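PDB 4ZJ9: aggregation suppressing protein from Salmonella enterica subsp. enterica serovar Typhimurium, which probably acts as a small heat shock chaperone of the Hsp20 family, suppressing the aggregation of other proteins under stress. Local coordinates for residues A43-D48 / L59-P64; G78-T83 / F111-H116; T83-E88 / K104-L109. One frame throughout, in Å; residues are numbered along the deposited sequence.

Interaction 1: A43-D48 / L59-P64; sequences ATPAYD and LTVSVP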
# COMPACT_ATOMS: atom_id res chain seq x y z
N ALA A 43 -9.19 -12.67 1.08
CA ALA A 43 -8.88 -11.20 1.06
C ALA A 43 -8.16 -10.82 -0.24
O ALA A 43 -6.97 -11.13 -0.44
CB ALA A 43 -8.05 -10.79 2.27
N THR A 44 -8.91 -10.19 -1.15
CA THR A 44 -8.37 -9.74 -2.44
C THR A 44 -8.05 -8.24 -2.38
O THR A 44 -8.74 -7.46 -1.69
CB THR A 44 -9.33 -10.00 -3.61
OG1 THR A 44 -10.55 -9.27 -3.45
CG2 THR A 44 -9.65 -11.50 -3.74
N PRO A 45 -7.02 -7.81 -3.10
CA PRO A 45 -6.68 -6.41 -3.00
C PRO A 45 -7.76 -5.50 -3.45
O PRO A 45 -8.45 -5.75 -4.47
CB PRO A 45 -5.44 -6.27 -3.90
CG PRO A 45 -4.93 -7.64 -4.09
CD PRO A 45 -6.16 -8.51 -4.07
N ALA A 46 -7.91 -4.39 -2.73
CA ALA A 46 -8.78 -3.34 -3.18
C ALA A 46 -8.31 -2.82 -4.53
O ALA A 46 -7.12 -2.83 -4.82
CB ALA A 46 -8.78 -2.22 -2.12
N TYR A 47 -9.21 -2.36 -5.36
CA TYR A 47 -8.83 -1.73 -6.58
C TYR A 47 -9.81 -0.59 -6.94
O TYR A 47 -10.94 -0.47 -6.40
CB TYR A 47 -8.68 -2.76 -7.73
CG TYR A 47 -10.00 -3.38 -8.20
CD1 TYR A 47 -10.50 -4.52 -7.61
CD2 TYR A 47 -10.74 -2.80 -9.25
CE1 TYR A 47 -11.72 -5.06 -7.99
CE2 TYR A 47 -11.95 -3.35 -9.68
CZ TYR A 47 -12.45 -4.47 -9.03
OH TYR A 47 -13.63 -5.02 -9.47
N ASP A 48 -9.36 0.23 -7.87
CA ASP A 48 -10.16 1.28 -8.43
C ASP A 48 -10.12 1.01 -9.91
O ASP A 48 -9.13 0.51 -10.46
CB ASP A 48 -9.51 2.64 -8.25
CG ASP A 48 -9.62 3.18 -6.82
OD1 ASP A 48 -10.41 2.66 -5.98
OD2 ASP A 48 -8.85 4.12 -6.56
N LEU A 59 -6.66 0.95 -14.30
CA LEU A 59 -6.88 0.05 -13.20
C LEU A 59 -5.82 0.33 -12.16
O LEU A 59 -4.61 0.38 -12.45
CB LEU A 59 -6.75 -1.40 -13.69
CG LEU A 59 -6.73 -2.44 -12.59
CD1 LEU A 59 -8.08 -2.51 -11.92
CD2 LEU A 59 -6.32 -3.75 -13.24
N THR A 60 -6.26 0.54 -10.93
CA THR A 60 -5.33 0.71 -9.82
C THR A 60 -5.55 -0.36 -8.79
O THR A 60 -6.65 -0.48 -8.22
CB THR A 60 -5.56 2.14 -9.18
OG1 THR A 60 -5.28 3.11 -10.19
CG2 THR A 60 -4.64 2.39 -8.03
N VAL A 61 -4.50 -1.13 -8.50
CA VAL A 61 -4.61 -2.17 -7.51
C VAL A 61 -3.73 -1.80 -6.30
O VAL A 61 -2.58 -1.43 -6.45
CB VAL A 61 -4.15 -3.51 -8.08
CG1 VAL A 61 -4.45 -4.65 -7.10
CG2 VAL A 61 -4.87 -3.77 -9.38
N SER A 62 -4.32 -1.92 -5.10
CA SER A 62 -3.62 -1.63 -3.83
C SER A 62 -2.75 -2.85 -3.47
O SER A 62 -3.29 -3.91 -3.18
CB SER A 62 -4.58 -1.36 -2.68
OG SER A 62 -3.82 -0.99 -1.48
N VAL A 63 -1.43 -2.70 -3.55
CA VAL A 63 -0.53 -3.81 -3.34
C VAL A 63 0.67 -3.35 -2.45
O VAL A 63 1.83 -3.43 -2.87
CB VAL A 63 -0.04 -4.45 -4.65
CG1 VAL A 63 -1.16 -5.30 -5.27
CG2 VAL A 63 0.49 -3.39 -5.55
N PRO A 64 0.38 -2.90 -1.20
CA PRO A 64 1.49 -2.35 -0.40
C PRO A 64 2.40 -3.49 0.01
O PRO A 64 1.91 -4.61 0.27
CB PRO A 64 0.78 -1.71 0.77
CG PRO A 64 -0.55 -2.42 0.89
CD PRO A 64 -0.91 -2.70 -0.54

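Interaction 2: G78-T83 / F111-H116; sequences GNLNIT and FSLPEH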
# COMPACT_ATOMS: atom_id res chain seq x y z
N GLY A 78 -8.41 -12.96 -24.12
CA GLY A 78 -9.21 -11.75 -23.95
C GLY A 78 -9.39 -11.24 -22.51
O GLY A 78 -10.04 -10.23 -22.31
N ASN A 79 -8.87 -11.97 -21.52
CA ASN A 79 -8.87 -11.46 -20.14
C ASN A 79 -7.46 -11.03 -19.67
O ASN A 79 -6.46 -11.62 -20.01
CB ASN A 79 -9.57 -12.45 -19.17
CG ASN A 79 -10.96 -12.90 -19.70
OD1 ASN A 79 -11.85 -12.08 -19.96
ND2 ASN A 79 -11.13 -14.20 -19.87
N LEU A 80 -7.45 -9.95 -18.88
CA LEU A 80 -6.27 -9.41 -18.20
C LEU A 80 -6.25 -10.03 -16.84
O LEU A 80 -7.23 -9.88 -16.08
CB LEU A 80 -6.41 -7.90 -18.02
CG LEU A 80 -5.35 -7.25 -17.12
CD1 LEU A 80 -3.95 -7.48 -17.70
CD2 LEU A 80 -5.64 -5.78 -17.01
N ASN A 81 -5.14 -10.70 -16.53
CA ASN A 81 -4.97 -11.41 -15.29
C ASN A 81 -3.81 -10.78 -14.55
O ASN A 81 -2.73 -10.59 -15.14
CB ASN A 81 -4.72 -12.89 -15.52
CG ASN A 81 -5.93 -13.59 -16.12
OD1 ASN A 81 -7.10 -13.37 -15.69
ND2 ASN A 81 -5.67 -14.43 -17.12
N ILE A 82 -4.08 -10.39 -13.33
CA ILE A 82 -3.07 -9.83 -12.46
C ILE A 82 -2.89 -10.79 -11.30
O ILE A 82 -3.81 -11.00 -10.52
CB ILE A 82 -3.51 -8.48 -11.86
CG1 ILE A 82 -4.11 -7.51 -12.89
CG2 ILE A 82 -2.36 -7.86 -11.01
CD1 ILE A 82 -3.17 -7.01 -13.93
N THR A 83 -1.70 -11.35 -11.15
CA THR A 83 -1.44 -12.38 -10.15
C THR A 83 -0.35 -11.96 -9.22
O THR A 83 0.73 -11.58 -9.64
CB THR A 83 -0.97 -13.68 -10.82
OG1 THR A 83 -1.90 -14.02 -11.85
CG2 THR A 83 -0.87 -14.80 -9.81
N PHE A 111 -9.86 -9.31 -15.44
CA PHE A 111 -10.73 -8.29 -16.08
C PHE A 111 -10.84 -8.57 -17.54
O PHE A 111 -9.84 -8.66 -18.24
CB PHE A 111 -10.20 -6.85 -15.84
CG PHE A 111 -9.95 -6.53 -14.39
CD1 PHE A 111 -8.76 -6.91 -13.78
CD2 PHE A 111 -10.94 -5.90 -13.63
CE1 PHE A 111 -8.53 -6.64 -12.45
CE2 PHE A 111 -10.72 -5.62 -12.29
CZ PHE A 111 -9.52 -6.01 -11.69
N SER A 112 -12.08 -8.73 -18.02
CA SER A 112 -12.31 -8.95 -19.46
C SER A 112 -11.93 -7.66 -20.18
O SER A 112 -12.25 -6.56 -19.72
CB SER A 112 -13.77 -9.35 -19.76
OG SER A 112 -13.78 -10.49 -20.61
N LEU A 113 -11.16 -7.78 -21.24
CA LEU A 113 -10.81 -6.65 -22.06
C LEU A 113 -11.80 -6.54 -23.25
O LEU A 113 -12.06 -7.50 -23.96
CB LEU A 113 -9.42 -6.79 -22.59
CG LEU A 113 -8.29 -6.86 -21.54
CD1 LEU A 113 -6.96 -7.09 -22.24
CD2 LEU A 113 -8.24 -5.62 -20.66
N PRO A 114 -12.33 -5.35 -23.47
CA PRO A 114 -13.04 -5.25 -24.73
C PRO A 114 -12.14 -5.58 -25.95
O PRO A 114 -10.95 -5.30 -25.95
CB PRO A 114 -13.49 -3.80 -24.71
CG PRO A 114 -12.54 -3.07 -23.82
CD PRO A 114 -11.92 -4.05 -22.91
N GLU A 115 -12.68 -6.26 -26.96
CA GLU A 115 -11.94 -6.47 -28.21
C GLU A 115 -12.02 -5.08 -28.80
O GLU A 115 -13.13 -4.58 -28.98
CB GLU A 115 -12.62 -7.53 -29.12
N HIS A 116 -10.89 -4.42 -29.10
CA HIS A 116 -9.55 -4.97 -29.15
C HIS A 116 -8.71 -4.02 -28.28
O HIS A 116 -8.11 -3.05 -28.75
CB HIS A 116 -9.00 -5.02 -30.60
CG HIS A 116 -10.05 -5.01 -31.67
ND1 HIS A 116 -10.66 -3.85 -32.11
CD2 HIS A 116 -10.58 -6.01 -32.41
CE1 HIS A 116 -11.53 -4.14 -33.05
NE2 HIS A 116 -11.51 -5.44 -33.26

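Interaction 3: T83-E88 / K104-L109; sequences TGKHTE and KADFQL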
# COMPACT_ATOMS: atom_id res chain seq x y z
N THR A 83 -1.70 -11.35 -11.15
CA THR A 83 -1.44 -12.38 -10.15
C THR A 83 -0.35 -11.96 -9.22
O THR A 83 0.73 -11.58 -9.64
CB THR A 83 -0.97 -13.68 -10.82
OG1 THR A 83 -1.90 -14.02 -11.85
CG2 THR A 83 -0.87 -14.80 -9.81
N GLY A 84 -0.60 -12.07 -7.94
CA GLY A 84 0.39 -11.84 -6.94
C GLY A 84 0.67 -13.15 -6.27
O GLY A 84 -0.24 -13.80 -5.72
N LYS A 85 1.94 -13.54 -6.33
CA LYS A 85 2.36 -14.78 -5.71
C LYS A 85 3.52 -14.46 -4.81
O LYS A 85 4.64 -14.20 -5.27
CB LYS A 85 2.68 -15.92 -6.70
CG LYS A 85 1.41 -16.72 -7.04
CD LYS A 85 1.69 -17.77 -8.11
CE LYS A 85 0.47 -18.11 -8.96
NZ LYS A 85 0.85 -18.91 -10.17
N HIS A 86 3.17 -14.46 -3.53
CA HIS A 86 4.03 -13.97 -2.49
C HIS A 86 5.03 -15.04 -2.13
O HIS A 86 4.74 -16.25 -1.98
CB HIS A 86 3.25 -13.35 -1.28
CG HIS A 86 2.78 -14.35 -0.28
ND1 HIS A 86 1.88 -15.35 -0.59
CD2 HIS A 86 3.08 -14.51 1.03
CE1 HIS A 86 1.66 -16.09 0.48
NE2 HIS A 86 2.38 -15.60 1.48
N THR A 87 6.22 -14.52 -1.99
CA THR A 87 7.45 -15.24 -2.07
C THR A 87 7.55 -16.47 -1.17
O THR A 87 6.89 -16.58 -0.11
CB THR A 87 8.62 -14.27 -1.77
OG1 THR A 87 8.67 -13.27 -2.78
CG2 THR A 87 9.98 -14.98 -1.73
N GLU A 88 8.39 -17.38 -1.65
CA GLU A 88 8.92 -18.50 -0.89
C GLU A 88 9.12 -18.11 0.55
O GLU A 88 9.82 -17.15 0.84
CB GLU A 88 10.26 -18.96 -1.48
N LYS A 104 -0.57 -10.29 4.01
CA LYS A 104 -0.18 -10.33 2.61
C LYS A 104 -0.48 -11.78 2.12
O LYS A 104 0.03 -12.77 2.65
CB LYS A 104 1.30 -9.93 2.48
CG LYS A 104 1.78 -9.62 1.05
CD LYS A 104 3.29 -9.32 1.01
CE LYS A 104 3.96 -9.80 -0.27
NZ LYS A 104 5.30 -9.14 -0.38
N ALA A 105 -1.38 -11.87 1.16
CA ALA A 105 -1.89 -13.12 0.66
C ALA A 105 -1.91 -13.06 -0.86
O ALA A 105 -2.23 -12.02 -1.43
CB ALA A 105 -3.29 -13.35 1.20
N ASP A 106 -1.58 -14.19 -1.48
CA ASP A 106 -1.59 -14.32 -2.93
C ASP A 106 -2.98 -14.01 -3.45
O ASP A 106 -3.99 -14.26 -2.77
CB ASP A 106 -1.15 -15.74 -3.32
CG ASP A 106 0.28 -16.05 -2.94
OD1 ASP A 106 0.94 -15.12 -2.43
OD2 ASP A 106 0.77 -17.18 -3.18
N PHE A 107 -3.06 -13.47 -4.67
CA PHE A 107 -4.35 -13.10 -5.24
C PHE A 107 -4.33 -13.24 -6.75
O PHE A 107 -3.28 -13.40 -7.35
CB PHE A 107 -4.68 -11.67 -4.88
CG PHE A 107 -3.73 -10.66 -5.46
CD1 PHE A 107 -2.60 -10.25 -4.75
CD2 PHE A 107 -3.98 -10.09 -6.69
CE1 PHE A 107 -1.75 -9.30 -5.29
CE2 PHE A 107 -3.14 -9.13 -7.22
CZ PHE A 107 -1.99 -8.78 -6.54
N GLN A 108 -5.51 -13.18 -7.33
CA GLN A 108 -5.65 -13.12 -8.75
C GLN A 108 -6.92 -12.35 -9.06
O GLN A 108 -8.03 -12.70 -8.64
CB GLN A 108 -5.68 -14.50 -9.40
CG GLN A 108 -5.35 -14.39 -10.88
CD GLN A 108 -6.14 -15.33 -11.74
OE1 GLN A 108 -7.37 -15.20 -11.84
NE2 GLN A 108 -5.45 -16.28 -12.37
N LEU A 109 -6.70 -11.25 -9.79
CA LEU A 109 -7.74 -10.42 -10.29
C LEU A 109 -7.83 -10.68 -11.78
O LEU A 109 -6.85 -10.95 -12.40
CB LEU A 109 -7.43 -8.96 -9.98
CG LEU A 109 -7.32 -8.63 -8.49
CD1 LEU A 109 -7.05 -7.16 -8.39
CD2 LEU A 109 -8.62 -8.94 -7.74

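Interaction 1: A43-D48 / L59-P64
Asp48 and Thr60 face each other as an antiparallel hydrogen-bonded pair, Asp48 N giving its proton to Thr60 O at 2.8 Å and Thr60 N returning one to Asp48 O at 2.9 Å. Two residues along, Ser62 N reaches Ala46 O in a nearly straight bond of 3.0 Å (174° at the hydrogen), which keeps the chain in register just before strand 47-51 begins. Tyr47 and Val61 make the non-hydrogen-bonded pair between them, and there Thr60 O also takes a CA-H...O contact from Tyr47 CA. The CG of Tyr47 sits between its own backbone N and carbonyl carbon (chi1 70°), and the ring leads away from strand 56-62; its near side still meets that strand, CD2 lying 3.8 Å from Leu59 CD1. The same methyl packs against Asp48 O. Further toward the N-terminus the Pro45 ring turns its CB to the other segment, 3.7 Å from Val61 CG1 and 3.3 Å from Ser62 O. The two strands form the hairpin at one edge of the four-stranded sheet of the alpha-crystallin beta-sandwich. Behind Leu59 and Val61 stands the other sheet: Leu59 packs on Phe111 and Val61 on Leu109, while the Tyr47 ring meets that of Phe111 edge-to-face. On the other face, Asp48 CB and Thr60 CB pack at 4.1 Å. The carboxylate of Asp48 is engaged by the second subunit, its OD1 accepting a hydrogen bond from Ile102 N of that chain, and beside Asp48 the sheet runs on into a strand of the same partner.

Interaction 2: G78-T83 / F111-H116
The Phe111 ring borders strand 79-84 at CD1, 4.1 Å from Leu80 O. The other flat group, the amide of Asn79, is used at its oxygen. Ser112 OG donates to Asn79 OD1 over 2.6 Å, and the hydroxyl lies almost on the extension of the amide C=O (176°). For Asn79, chi1 (-50°) sets CG anti to the carbonyl carbon, and chi2 (-57°) turns OD1 to Ser112. This bond links the side chains of a non-hydrogen-bonded antiparallel pair on the outer face. Next to it Leu80 and Phe111 form the hydrogen-bonded pair: Leu80 N gives to Phe111 O and Phe111 N to Leu80 O, both at 2.8 Å. Where strand 107-112 has ended, Leu113 N still bonds to Gly78 O at 2.9 Å, so the pairing outlasts the strand by one residue. Leu113 then lays CD2 against Leu80 CB at 3.9 Å, an apolar contact on the inward face. A bound MPD molecule, probably from the crystallisation liquor, lies about 4 Å from the Phe111 side chain (nearest atoms) and hydrogen-bonds to Ser112 O. Strand 79-84 is the middle of the three-stranded sheet of the sandwich, flanked by 71-76 and 107-112; across the interior, Leu80 and Leu113 both rest on Ile133 of strand 128-134.

Interaction 3: T83-E88 / K104-L109
Phe107 reaches across to Gly84 where strands 79-84 and 107-112 pair antiparallel in the three-stranded sheet of the alpha-crystallin sandwich. From CB, its CG stands between the backbone N and carbonyl carbon (chi1 64°), and the ring lies flat over the glycine. CD1 is 4.0 Å from Gly84 CA and CE1 closer, at 3.7 Å; CD2 and CE2 lie nearer the glycine nitrogen, and at the tip CZ comes within 3.8 Å of Gly84 N. The nitrogen stands over the ring centre, and CA makes a CH-pi contact with the same face, 23° off the ring normal. Gly84 has no CB, and the ring packs directly on its backbone N and CA. Trp66 meets the ring of Phe107 edge-to-face, and Pro45 and Val63 also pack on this residue. The same two residues, Gly84 and Phe107, exchange backbone hydrogen bonds of 3.0 Å each, Gly84 N to Phe107 O and Phe107 N to Gly84 O. Past the strand ends the contact turns polar. Asp106 bends toward His86, but its carboxylate is modelled too close to the imidazole, leaving the detail there doubtful. Lys104, bent at chi3, sets CE against His86 CB, and carries its amine on to a salt bridge with Glu70 and a cation-pi contact with Trp66. On the outer face of the sheet, Thr83 OG1 touches Gln108 CG at 3.6 Å.

Interactions 2 and 3 hold the same two strands, 79-84 and 107-112, at their two ends; they share Thr83, and Ile82 N probably bonds to Leu109 O between them. Interaction 1 belongs to the opposing sheet and meets both across the sandwich, interaction 2 at Phe111 and interaction 3 at Phe107. Interaction 2 is a surface contact with a side-chain hydrogen bond; interactions 1 and 3 are partly buried. Interaction 1 rests on backbone hydrogen bonds and apolar packing, whereas interaction 3 joins an aromatic ring packed on a glycine to charged residues at its loop end. Among the three, interaction 1 alone touches the second subunit.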